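Long-range contacts in 2-polyprenyl-6-methoxyphenol hydroxylase-like FAD-dependent oxidoreductase (Streptomyces sp. NRRL 11266, PDB 6UI5), which binds flavin-adenine dinucleotide and probably acts as an FAD-dependent oxidoreductase related to the aromatic-ring hydroxylases: residues W117-T122 against V135-D140; P4-G9 against E144-R149. One frame throughout, in Å; residues are numbered along the deposited sequence.

Contact 1: W117-T122 against V135-D140. With FAD (flavin-adenine dinucleotide), chain C.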
loop_
_atom_site.group_PDB
_atom_site.type_symbol
_atom_site.label_atom_id
_atom_site.label_comp_id
_atom_site.label_asym_id
_atom_site.label_seq_id
_atom_site.Cartn_x
_atom_site.Cartn_y
_atom_site.Cartn_z
ATOM N N TRP A 117 44.840 4.439 -0.864
ATOM C CA TRP A 117 44.585 3.129 -1.431
ATOM C C TRP A 117 45.448 2.061 -0.723
ATOM O O TRP A 117 46.407 2.370 -0.003
ATOM C CB TRP A 117 44.847 3.174 -2.938
ATOM C CG TRP A 117 44.158 4.326 -3.638
ATOM C CD1 TRP A 117 44.736 5.478 -4.101
ATOM C CD2 TRP A 117 42.767 4.428 -3.951
ATOM N NE1 TRP A 117 43.789 6.285 -4.688
ATOM C CE2 TRP A 117 42.571 5.663 -4.608
ATOM C CE3 TRP A 117 41.664 3.594 -3.742
ATOM C CZ2 TRP A 117 41.317 6.085 -5.046
ATOM C CZ3 TRP A 117 40.414 4.017 -4.182
ATOM C CH2 TRP A 117 40.255 5.247 -4.827
ATOM N N ALA A 118 45.055 0.791 -0.888
ATOM C CA ALA A 118 45.810 -0.359 -0.369
ATOM C C ALA A 118 46.082 -0.254 1.133
ATOM O O ALA A 118 47.141 -0.645 1.624
ATOM C CB ALA A 118 47.129 -0.550 -1.139
ATOM N N THR A 119 45.119 0.272 1.876
ATOM C CA THR A 119 45.243 0.387 3.325
ATOM C C THR A 119 43.983 -0.179 3.976
ATOM O O THR A 119 42.868 0.176 3.588
ATOM C CB THR A 119 45.485 1.846 3.744
ATOM O OG1 THR A 119 46.603 2.387 3.015
ATOM C CG2 THR A 119 45.804 1.914 5.212
ATOM N N ARG A 120 44.154 -1.095 4.926
ATOM C CA ARG A 120 43.025 -1.745 5.576
ATOM C C ARG A 120 42.933 -1.328 7.033
ATOM O O ARG A 120 43.943 -1.271 7.741
ATOM C CB ARG A 120 43.118 -3.270 5.507
ATOM C CG ARG A 120 42.116 -3.953 6.438
ATOM C CD ARG A 120 42.325 -5.458 6.569
ATOM N NE ARG A 120 42.144 -6.134 5.290
ATOM C CZ ARG A 120 40.961 -6.356 4.727
ATOM N NH1 ARG A 120 40.900 -6.980 3.558
ATOM N NH2 ARG A 120 39.845 -5.954 5.334
ATOM N N LEU A 121 41.715 -1.062 7.477
ATOM C CA LEU A 121 41.435 -0.872 8.889
ATOM C C LEU A 121 41.141 -2.231 9.511
ATOM O O LEU A 121 40.167 -2.899 9.137
ATOM C CB LEU A 121 40.261 0.090 9.075
ATOM C CG LEU A 121 39.974 0.481 10.508
ATOM C CD1 LEU A 121 39.552 1.899 10.474
ATOM C CD2 LEU A 121 38.856 -0.363 11.071
ATOM N N THR A 122 41.981 -2.641 10.460
ATOM C CA THR A 122 41.796 -3.923 11.122
ATOM C C THR A 122 41.070 -3.820 12.454
ATOM O O THR A 122 40.532 -4.829 12.923
ATOM C CB THR A 122 43.146 -4.584 11.337
ATOM O OG1 THR A 122 43.889 -3.822 12.301
ATOM C CG2 THR A 122 43.896 -4.572 10.035
ATOM N N VAL A 135 42.905 3.811 16.279
ATOM C CA VAL A 135 42.561 2.959 15.154
ATOM C C VAL A 135 43.825 2.217 14.723
ATOM O O VAL A 135 44.939 2.579 15.106
ATOM C CB VAL A 135 41.957 3.803 14.012
ATOM C CG1 VAL A 135 43.036 4.549 13.264
ATOM C CG2 VAL A 135 41.116 2.976 13.111
ATOM N N THR A 136 43.651 1.129 13.973
ATOM C CA THR A 136 44.808 0.413 13.448
ATOM C C THR A 136 44.599 0.161 11.964
ATOM O O THR A 136 43.527 -0.304 11.551
ATOM C CB THR A 136 45.077 -0.914 14.176
ATOM O OG1 THR A 136 44.339 -1.962 13.563
ATOM C CG2 THR A 136 44.701 -0.828 15.641
ATOM N N LEU A 137 45.635 0.471 11.177
ATOM C CA LEU A 137 45.634 0.390 9.721
ATOM C C LEU A 137 46.733 -0.562 9.279
ATOM O O LEU A 137 47.847 -0.495 9.801
ATOM C CB LEU A 137 45.869 1.766 9.089
ATOM C CG LEU A 137 44.722 2.787 9.054
ATOM C CD1 LEU A 137 44.445 3.322 10.428
ATOM C CD2 LEU A 137 45.080 3.929 8.142
ATOM N N ALA A 138 46.429 -1.421 8.298
ATOM C CA ALA A 138 47.308 -2.522 7.875
ATOM C C ALA A 138 47.712 -2.359 6.408
ATOM O O ALA A 138 47.058 -2.890 5.505
ATOM C CB ALA A 138 46.633 -3.897 8.102
ATOM N N SER A 139 48.811 -1.645 6.180
ATOM C CA SER A 139 49.440 -1.561 4.874
ATOM C C SER A 139 50.452 -2.703 4.713
ATOM O O SER A 139 50.673 -3.510 5.625
ATOM C CB SER A 139 50.109 -0.196 4.703
ATOM O OG SER A 139 50.441 0.076 3.350
ATOM N N ASP A 140 51.071 -2.776 3.528
ATOM C CA ASP A 140 52.160 -3.725 3.319
ATOM C C ASP A 140 53.308 -3.450 4.273
ATOM O O ASP A 140 53.910 -4.384 4.817
ATOM C CB ASP A 140 52.662 -3.663 1.877
ATOM C CG ASP A 140 51.539 -3.664 0.865
ATOM O OD1 ASP A 140 50.427 -3.182 1.194
ATOM O OD2 ASP A 140 51.776 -4.154 -0.262
HETATM P PA FAD C . 30.709 0.517 -1.150
HETATM O O1A FAD C . 30.350 0.962 -2.550
HETATM O O2A FAD C . 30.453 -0.977 -1.040
HETATM O O5B FAD C . 32.237 1.013 -0.739
HETATM C C5B FAD C . 32.836 0.541 0.457
HETATM C C4B FAD C . 34.388 0.654 0.307
HETATM O O4B FAD C . 35.035 0.383 1.414
HETATM C C3B FAD C . 34.893 -0.389 -0.718
HETATM O O3B FAD C . 35.855 0.193 -1.485
HETATM C C2B FAD C . 35.495 -1.507 0.155
HETATM O O2B FAD C . 36.410 -2.308 -0.699
HETATM C C1B FAD C . 36.122 -0.805 1.059
HETATM N N9A FAD C . 36.377 -1.465 2.325
HETATM C C8A FAD C . 35.590 -2.375 2.941
HETATM N N7A FAD C . 36.157 -2.679 4.128
HETATM C C5A FAD C . 37.284 -1.937 4.250
HETATM C C6A FAD C . 38.243 -1.840 5.252
HETATM N N6A FAD C . 38.529 -2.422 6.554
HETATM N N1A FAD C . 39.287 -1.017 5.115
HETATM C C2A FAD C . 39.412 -0.258 4.004
HETATM N N3A FAD C . 38.462 -0.342 3.028
HETATM C C4A FAD C . 37.407 -1.177 3.147
HETATM N N1 FAD C . 23.504 1.864 -6.935
HETATM C C2 FAD C . 22.612 2.753 -7.734
HETATM O O2 FAD C . 22.459 3.896 -7.452
HETATM N N3 FAD C . 21.906 2.182 -8.917
HETATM C C4 FAD C . 22.106 0.774 -9.264
HETATM O O4 FAD C . 21.561 0.291 -10.198
HETATM C C4X FAD C . 23.014 -0.096 -8.430
HETATM N N5 FAD C . 23.163 -1.479 -8.821
HETATM C C5X FAD C . 24.039 -2.363 -8.012
HETATM C C6 FAD C . 24.171 -3.699 -8.396
HETATM C C7 FAD C . 24.990 -4.550 -7.662
HETATM C C7M FAD C . 24.936 -5.927 -8.309
HETATM C C8 FAD C . 25.694 -4.090 -6.538
HETATM C C8M FAD C . 26.576 -5.101 -5.794
HETATM C C9 FAD C . 25.562 -2.746 -6.148
HETATM C C9A FAD C . 24.728 -1.865 -6.878
HETATM N N10 FAD C . 24.565 -0.419 -6.466
HETATM C C10 FAD C . 23.707 0.445 -7.272
HETATM C "C1'" FAD C . 25.326 0.080 -5.303
HETATM C "C2'" FAD C . 24.576 0.724 -4.123
HETATM O "O2'" FAD C . 24.248 2.039 -4.376
HETATM C "C3'" FAD C . 25.493 0.810 -2.904
HETATM O "O3'" FAD C . 24.686 1.137 -1.817
HETATM C "C4'" FAD C . 26.591 1.892 -2.966
HETATM O "O4'" FAD C . 27.482 1.749 -4.036
HETATM C "C5'" FAD C . 27.380 1.678 -1.669
HETATM O "O5'" FAD C . 28.150 2.804 -1.354
HETATM P P FAD C . 29.179 2.776 -0.062
HETATM O O1P FAD C . 30.292 3.768 -0.305
HETATM O O2P FAD C . 28.501 2.978 1.280
HETATM O O3P FAD C . 29.741 1.222 -0.009
#

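Contact 2: P4-G9 against E144-R149. With FAD (flavin-adenine dinucleotide), chain C.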
loop_
_atom_site.group_PDB
_atom_site.type_symbol
_atom_site.label_atom_id
_atom_site.label_comp_id
_atom_site.label_asym_id
_atom_site.label_seq_id
_atom_site.Cartn_x
_atom_site.Cartn_y
_atom_site.Cartn_z
ATOM N N PRO A 4 42.979 13.809 13.557
ATOM C CA PRO A 4 42.253 13.542 12.312
ATOM C C PRO A 4 40.908 12.870 12.561
ATOM O O PRO A 4 40.624 12.380 13.653
ATOM C CB PRO A 4 43.194 12.589 11.560
ATOM C CG PRO A 4 43.833 11.799 12.653
ATOM C CD PRO A 4 43.977 12.759 13.837
ATOM N N VAL A 5 40.087 12.864 11.511
ATOM C CA VAL A 5 38.877 12.051 11.424
ATOM C C VAL A 5 39.128 10.966 10.385
ATOM O O VAL A 5 39.513 11.273 9.248
ATOM C CB VAL A 5 37.646 12.895 11.038
ATOM C CG1 VAL A 5 36.474 11.982 10.695
ATOM C CG2 VAL A 5 37.268 13.862 12.155
ATOM N N VAL A 6 38.921 9.701 10.765
ATOM C CA VAL A 6 39.180 8.575 9.865
ATOM C C VAL A 6 37.883 8.128 9.207
ATOM O O VAL A 6 36.895 7.821 9.890
ATOM C CB VAL A 6 39.858 7.396 10.589
ATOM C CG1 VAL A 6 40.298 6.362 9.571
ATOM C CG2 VAL A 6 41.053 7.881 11.358
ATOM N N VAL A 7 37.902 8.082 7.878
ATOM C CA VAL A 7 36.808 7.589 7.045
ATOM C C VAL A 7 37.281 6.317 6.361
ATOM O O VAL A 7 38.280 6.344 5.629
ATOM C CB VAL A 7 36.414 8.635 5.998
ATOM C CG1 VAL A 7 35.349 8.069 5.075
ATOM C CG2 VAL A 7 35.968 9.918 6.696
ATOM N N VAL A 8 36.561 5.215 6.561
ATOM C CA VAL A 8 36.982 3.902 6.060
ATOM C C VAL A 8 36.113 3.549 4.864
ATOM O O VAL A 8 34.916 3.277 5.018
ATOM C CB VAL A 8 36.861 2.801 7.127
ATOM C CG1 VAL A 8 37.668 1.575 6.727
ATOM C CG2 VAL A 8 37.269 3.308 8.484
ATOM N N GLY A 9 36.717 3.484 3.681
ATOM C CA GLY A 9 35.984 3.098 2.486
ATOM C C GLY A 9 35.834 4.233 1.496
ATOM O O GLY A 9 35.343 5.314 1.848
ATOM N N GLU A 144 50.101 0.814 11.189
ATOM C CA GLU A 144 50.003 2.057 11.924
ATOM C C GLU A 144 48.848 1.967 12.900
ATOM O O GLU A 144 47.774 1.446 12.579
ATOM C CB GLU A 144 49.820 3.253 10.996
ATOM C CG GLU A 144 50.519 4.494 11.550
ATOM C CD GLU A 144 49.757 5.777 11.277
ATOM O OE1 GLU A 144 49.845 6.701 12.110
ATOM O OE2 GLU A 144 49.085 5.866 10.233
ATOM N N GLN A 145 49.081 2.452 14.111
ATOM C CA GLN A 145 48.071 2.515 15.152
ATOM C C GLN A 145 47.728 4.009 15.297
ATOM O O GLN A 145 48.359 4.718 16.081
ATOM C CB GLN A 145 48.627 1.874 16.447
ATOM C CG GLN A 145 47.621 1.122 17.312
ATOM C CD GLN A 145 47.912 1.263 18.790
ATOM O OE1 GLN A 145 47.910 2.372 19.330
ATOM N NE2 GLN A 145 48.181 0.143 19.454
ATOM N N LEU A 146 46.727 4.481 14.545
ATOM C CA LEU A 146 46.434 5.915 14.451
ATOM C C LEU A 146 45.438 6.378 15.516
ATOM O O LEU A 146 44.383 5.761 15.730
ATOM C CB LEU A 146 45.916 6.266 13.054
ATOM C CG LEU A 146 45.436 7.679 12.722
ATOM C CD1 LEU A 146 46.353 8.772 13.296
ATOM C CD2 LEU A 146 45.342 7.828 11.204
ATOM N N ARG A 147 45.786 7.484 16.165
ATOM C CA ARG A 147 44.948 8.168 17.141
ATOM C C ARG A 147 44.130 9.227 16.402
ATOM O O ARG A 147 44.703 10.110 15.754
ATOM C CB ARG A 147 45.847 8.779 18.224
ATOM C CG ARG A 147 45.180 9.477 19.414
ATOM C CD ARG A 147 43.824 8.894 19.810
ATOM N NE ARG A 147 43.352 9.400 21.103
ATOM C CZ ARG A 147 42.968 10.657 21.347
ATOM N NH1 ARG A 147 42.997 11.581 20.387
ATOM N NH2 ARG A 147 42.553 10.993 22.564
ATOM N N CYS A 148 42.799 9.130 16.474
ATOM C CA CYS A 148 41.921 10.010 15.704
ATOM C C CYS A 148 40.758 10.511 16.561
ATOM O O CYS A 148 40.558 10.093 17.705
ATOM C CB CYS A 148 41.386 9.301 14.458
ATOM S SG CYS A 148 40.079 8.143 14.814
ATOM N N ARG A 149 39.968 11.408 15.971
ATOM C CA ARG A 149 38.918 12.157 16.654
ATOM C C ARG A 149 37.546 11.523 16.502
ATOM O O ARG A 149 36.810 11.358 17.484
ATOM C CB ARG A 149 38.890 13.585 16.110
ATOM C CG ARG A 149 38.016 14.526 16.875
ATOM C CD ARG A 149 38.627 15.897 16.824
ATOM N NE ARG A 149 37.791 16.874 17.496
ATOM C CZ ARG A 149 38.135 18.145 17.627
ATOM N NH1 ARG A 149 39.299 18.559 17.133
ATOM N NH2 ARG A 149 37.327 18.995 18.245
HETATM P PA FAD C . 30.709 0.517 -1.150
HETATM O O1A FAD C . 30.350 0.962 -2.550
HETATM O O2A FAD C . 30.453 -0.977 -1.040
HETATM O O5B FAD C . 32.237 1.013 -0.739
HETATM C C5B FAD C . 32.836 0.541 0.457
HETATM C C4B FAD C . 34.388 0.654 0.307
HETATM O O4B FAD C . 35.035 0.383 1.414
HETATM C C3B FAD C . 34.893 -0.389 -0.718
HETATM O O3B FAD C . 35.855 0.193 -1.485
HETATM C C2B FAD C . 35.495 -1.507 0.155
HETATM O O2B FAD C . 36.410 -2.308 -0.699
HETATM C C1B FAD C . 36.122 -0.805 1.059
HETATM N N9A FAD C . 36.377 -1.465 2.325
HETATM C C8A FAD C . 35.590 -2.375 2.941
HETATM N N7A FAD C . 36.157 -2.679 4.128
HETATM C C5A FAD C . 37.284 -1.937 4.250
HETATM C C6A FAD C . 38.243 -1.840 5.252
HETATM N N6A FAD C . 38.529 -2.422 6.554
HETATM N N1A FAD C . 39.287 -1.017 5.115
HETATM C C2A FAD C . 39.412 -0.258 4.004
HETATM N N3A FAD C . 38.462 -0.342 3.028
HETATM C C4A FAD C . 37.407 -1.177 3.147
HETATM N N1 FAD C . 23.504 1.864 -6.935
HETATM C C2 FAD C . 22.612 2.753 -7.734
HETATM O O2 FAD C . 22.459 3.896 -7.452
HETATM N N3 FAD C . 21.906 2.182 -8.917
HETATM C C4 FAD C . 22.106 0.774 -9.264
HETATM O O4 FAD C . 21.561 0.291 -10.198
HETATM C C4X FAD C . 23.014 -0.096 -8.430
HETATM N N5 FAD C . 23.163 -1.479 -8.821
HETATM C C5X FAD C . 24.039 -2.363 -8.012
HETATM C C6 FAD C . 24.171 -3.699 -8.396
HETATM C C7 FAD C . 24.990 -4.550 -7.662
HETATM C C7M FAD C . 24.936 -5.927 -8.309
HETATM C C8 FAD C . 25.694 -4.090 -6.538
HETATM C C8M FAD C . 26.576 -5.101 -5.794
HETATM C C9 FAD C . 25.562 -2.746 -6.148
HETATM C C9A FAD C . 24.728 -1.865 -6.878
HETATM N N10 FAD C . 24.565 -0.419 -6.466
HETATM C C10 FAD C . 23.707 0.445 -7.272
HETATM C "C1'" FAD C . 25.326 0.080 -5.303
HETATM C "C2'" FAD C . 24.576 0.724 -4.123
HETATM O "O2'" FAD C . 24.248 2.039 -4.376
HETATM C "C3'" FAD C . 25.493 0.810 -2.904
HETATM O "O3'" FAD C . 24.686 1.137 -1.817
HETATM C "C4'" FAD C . 26.591 1.892 -2.966
HETATM O "O4'" FAD C . 27.482 1.749 -4.036
HETATM C "C5'" FAD C . 27.380 1.678 -1.669
HETATM O "O5'" FAD C . 28.150 2.804 -1.354
HETATM P P FAD C . 29.179 2.776 -0.062
HETATM O O1P FAD C . 30.292 3.768 -0.305
HETATM O O2P FAD C . 28.501 2.978 1.280
HETATM O O3P FAD C . 29.741 1.222 -0.009
#

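Contact 1: W117-T122 against V135-D140
Two backbone hydrogen bonds and a weak third join strand 120-126 to strand 133-138 as an antiparallel hairpin. Ala-138 N donates to Arg-120 O at 2.6 Å, in the plane of that carbonyl. The return bond from Arg-120 N to Ala-138 O is weak at 3.5 Å. Further on, Thr-122 N reaches Thr-136 O at 3.0 Å, coming from above the carbonyl plane. CA-H...O contacts supplement these bonds: Leu-137 CA approaches Arg-120 O at 3.1 Å, so this oxygen meets both an N-H and a C-H, and Leu-121 CA lies against Thr-136 O.

On the face of Leu-121 and Leu-137, a non-hydrogen-bonded pair, the side chain of Leu-121, CG anti to the backbone N (chi1 -174°), crosses Val-135 at about a right angle, its CD1 tight on Val-135 CG2 at 3.2 Å. Obliquely across Leu-137, Thr-119 sets CG2 against CD2 at 3.6 Å; its hydroxyl bonds back to Trp-117 O. Both Thr-119 and Leu-137 also touch Val-31 of strand 28-31. Thr-122 CG2 touches Ala-138 CB at 3.4 Å, Ala-138 pointing to the other face.

The adenine is read by the backbone of Leu-121 through two weak bonds: N donates almost straight (174°) to FAD N1A, and O accepts from FAD N6A at 3.1 Å. The guanidinium of Arg-120 lies obliquely near that amine. This is a beta hairpin of the FAD-binding domain whose outermost strand, 120-126, presents a backbone N-H and C=O to the adenine edge of the FAD pocket.

Contact 2: P4-G9 against E144-R149
Pro-4, just ahead of strand 5-8, has the most surface buried here and meets the end of strand 143-148 with both its carbonyl and its ring. Pro-4 O accepts a short bond of 2.6 Å from Arg-149 N. The donor sits nearly along the C=O axis, with an angle of 178° at the oxygen. CB of Arg-149 and CB of Cys-148 crowd the same oxygen, while the rest of the Arg-149 side chain leads away. On the ring, CD rests on Arg-147 O at 3.3 Å, and CG meets Leu-146 CD1 at 4.0 Å and Cys-148 CB at 3.9 Å.

Cys-148 packs on both Pro-4 and Val-6, its CB touching each. Its SG takes the crowded position between backbone N and carbonyl carbon (chi1 77°) and lies 3.6 Å from Val-6 CG2.

Val-6 makes its contact through a single branch. CG2, anti to its own carbonyl carbon, presses on Cys-148 CB at 3.4 Å and more loosely on Leu-146 CD2. The backbone of Val-6 meanwhile bonds to Tyr-150 and Val-152, so strand 5-8 pairs with the strand that follows Arg-149. Just beyond the strand, Gly-9 CA comes within 3.1 Å of FAD O4B; this glycine opens a GxGxxG pattern, consistent with a Rossmann-type dinucleotide-binding turn.

One backbone bond thus fixes the turn between strands 143-148 and 150-153, where the chain passes from the antiparallel three-stranded sheet to the parallel one, and Arg-149 O is itself held by Arg-278. The contacts of side chain with side chain are apolar, while several carbons also rest on backbone carbonyl oxygens, so the two sheets meet here by hydrophobic packing around a single hydrogen bond.

How the contacts relate
Contact 1 is nested along the chain within the loop closed by contact 2, and their centres are 10 Å apart. They share the three-stranded antiparallel sheet: strand 133-138 of contact 1 neighbours strand 143-148 of contact 2, with probable hydrogen bonds from Val-135 N to Leu-146 O (2.5 Å) and from Leu-137 N to Glu-144 O (2.7 Å). The other two segments converge where Leu-121 CD1 packs on Val-8 CG2 at 3.3 Å. Both then reach the FAD: contact 1 addresses the polar edge of the adenine, whereas Val-8 CG1 of contact 2 lies over the adenine face, 3.5 Å from the same FAD N1A that Leu-121 N approaches along the edge.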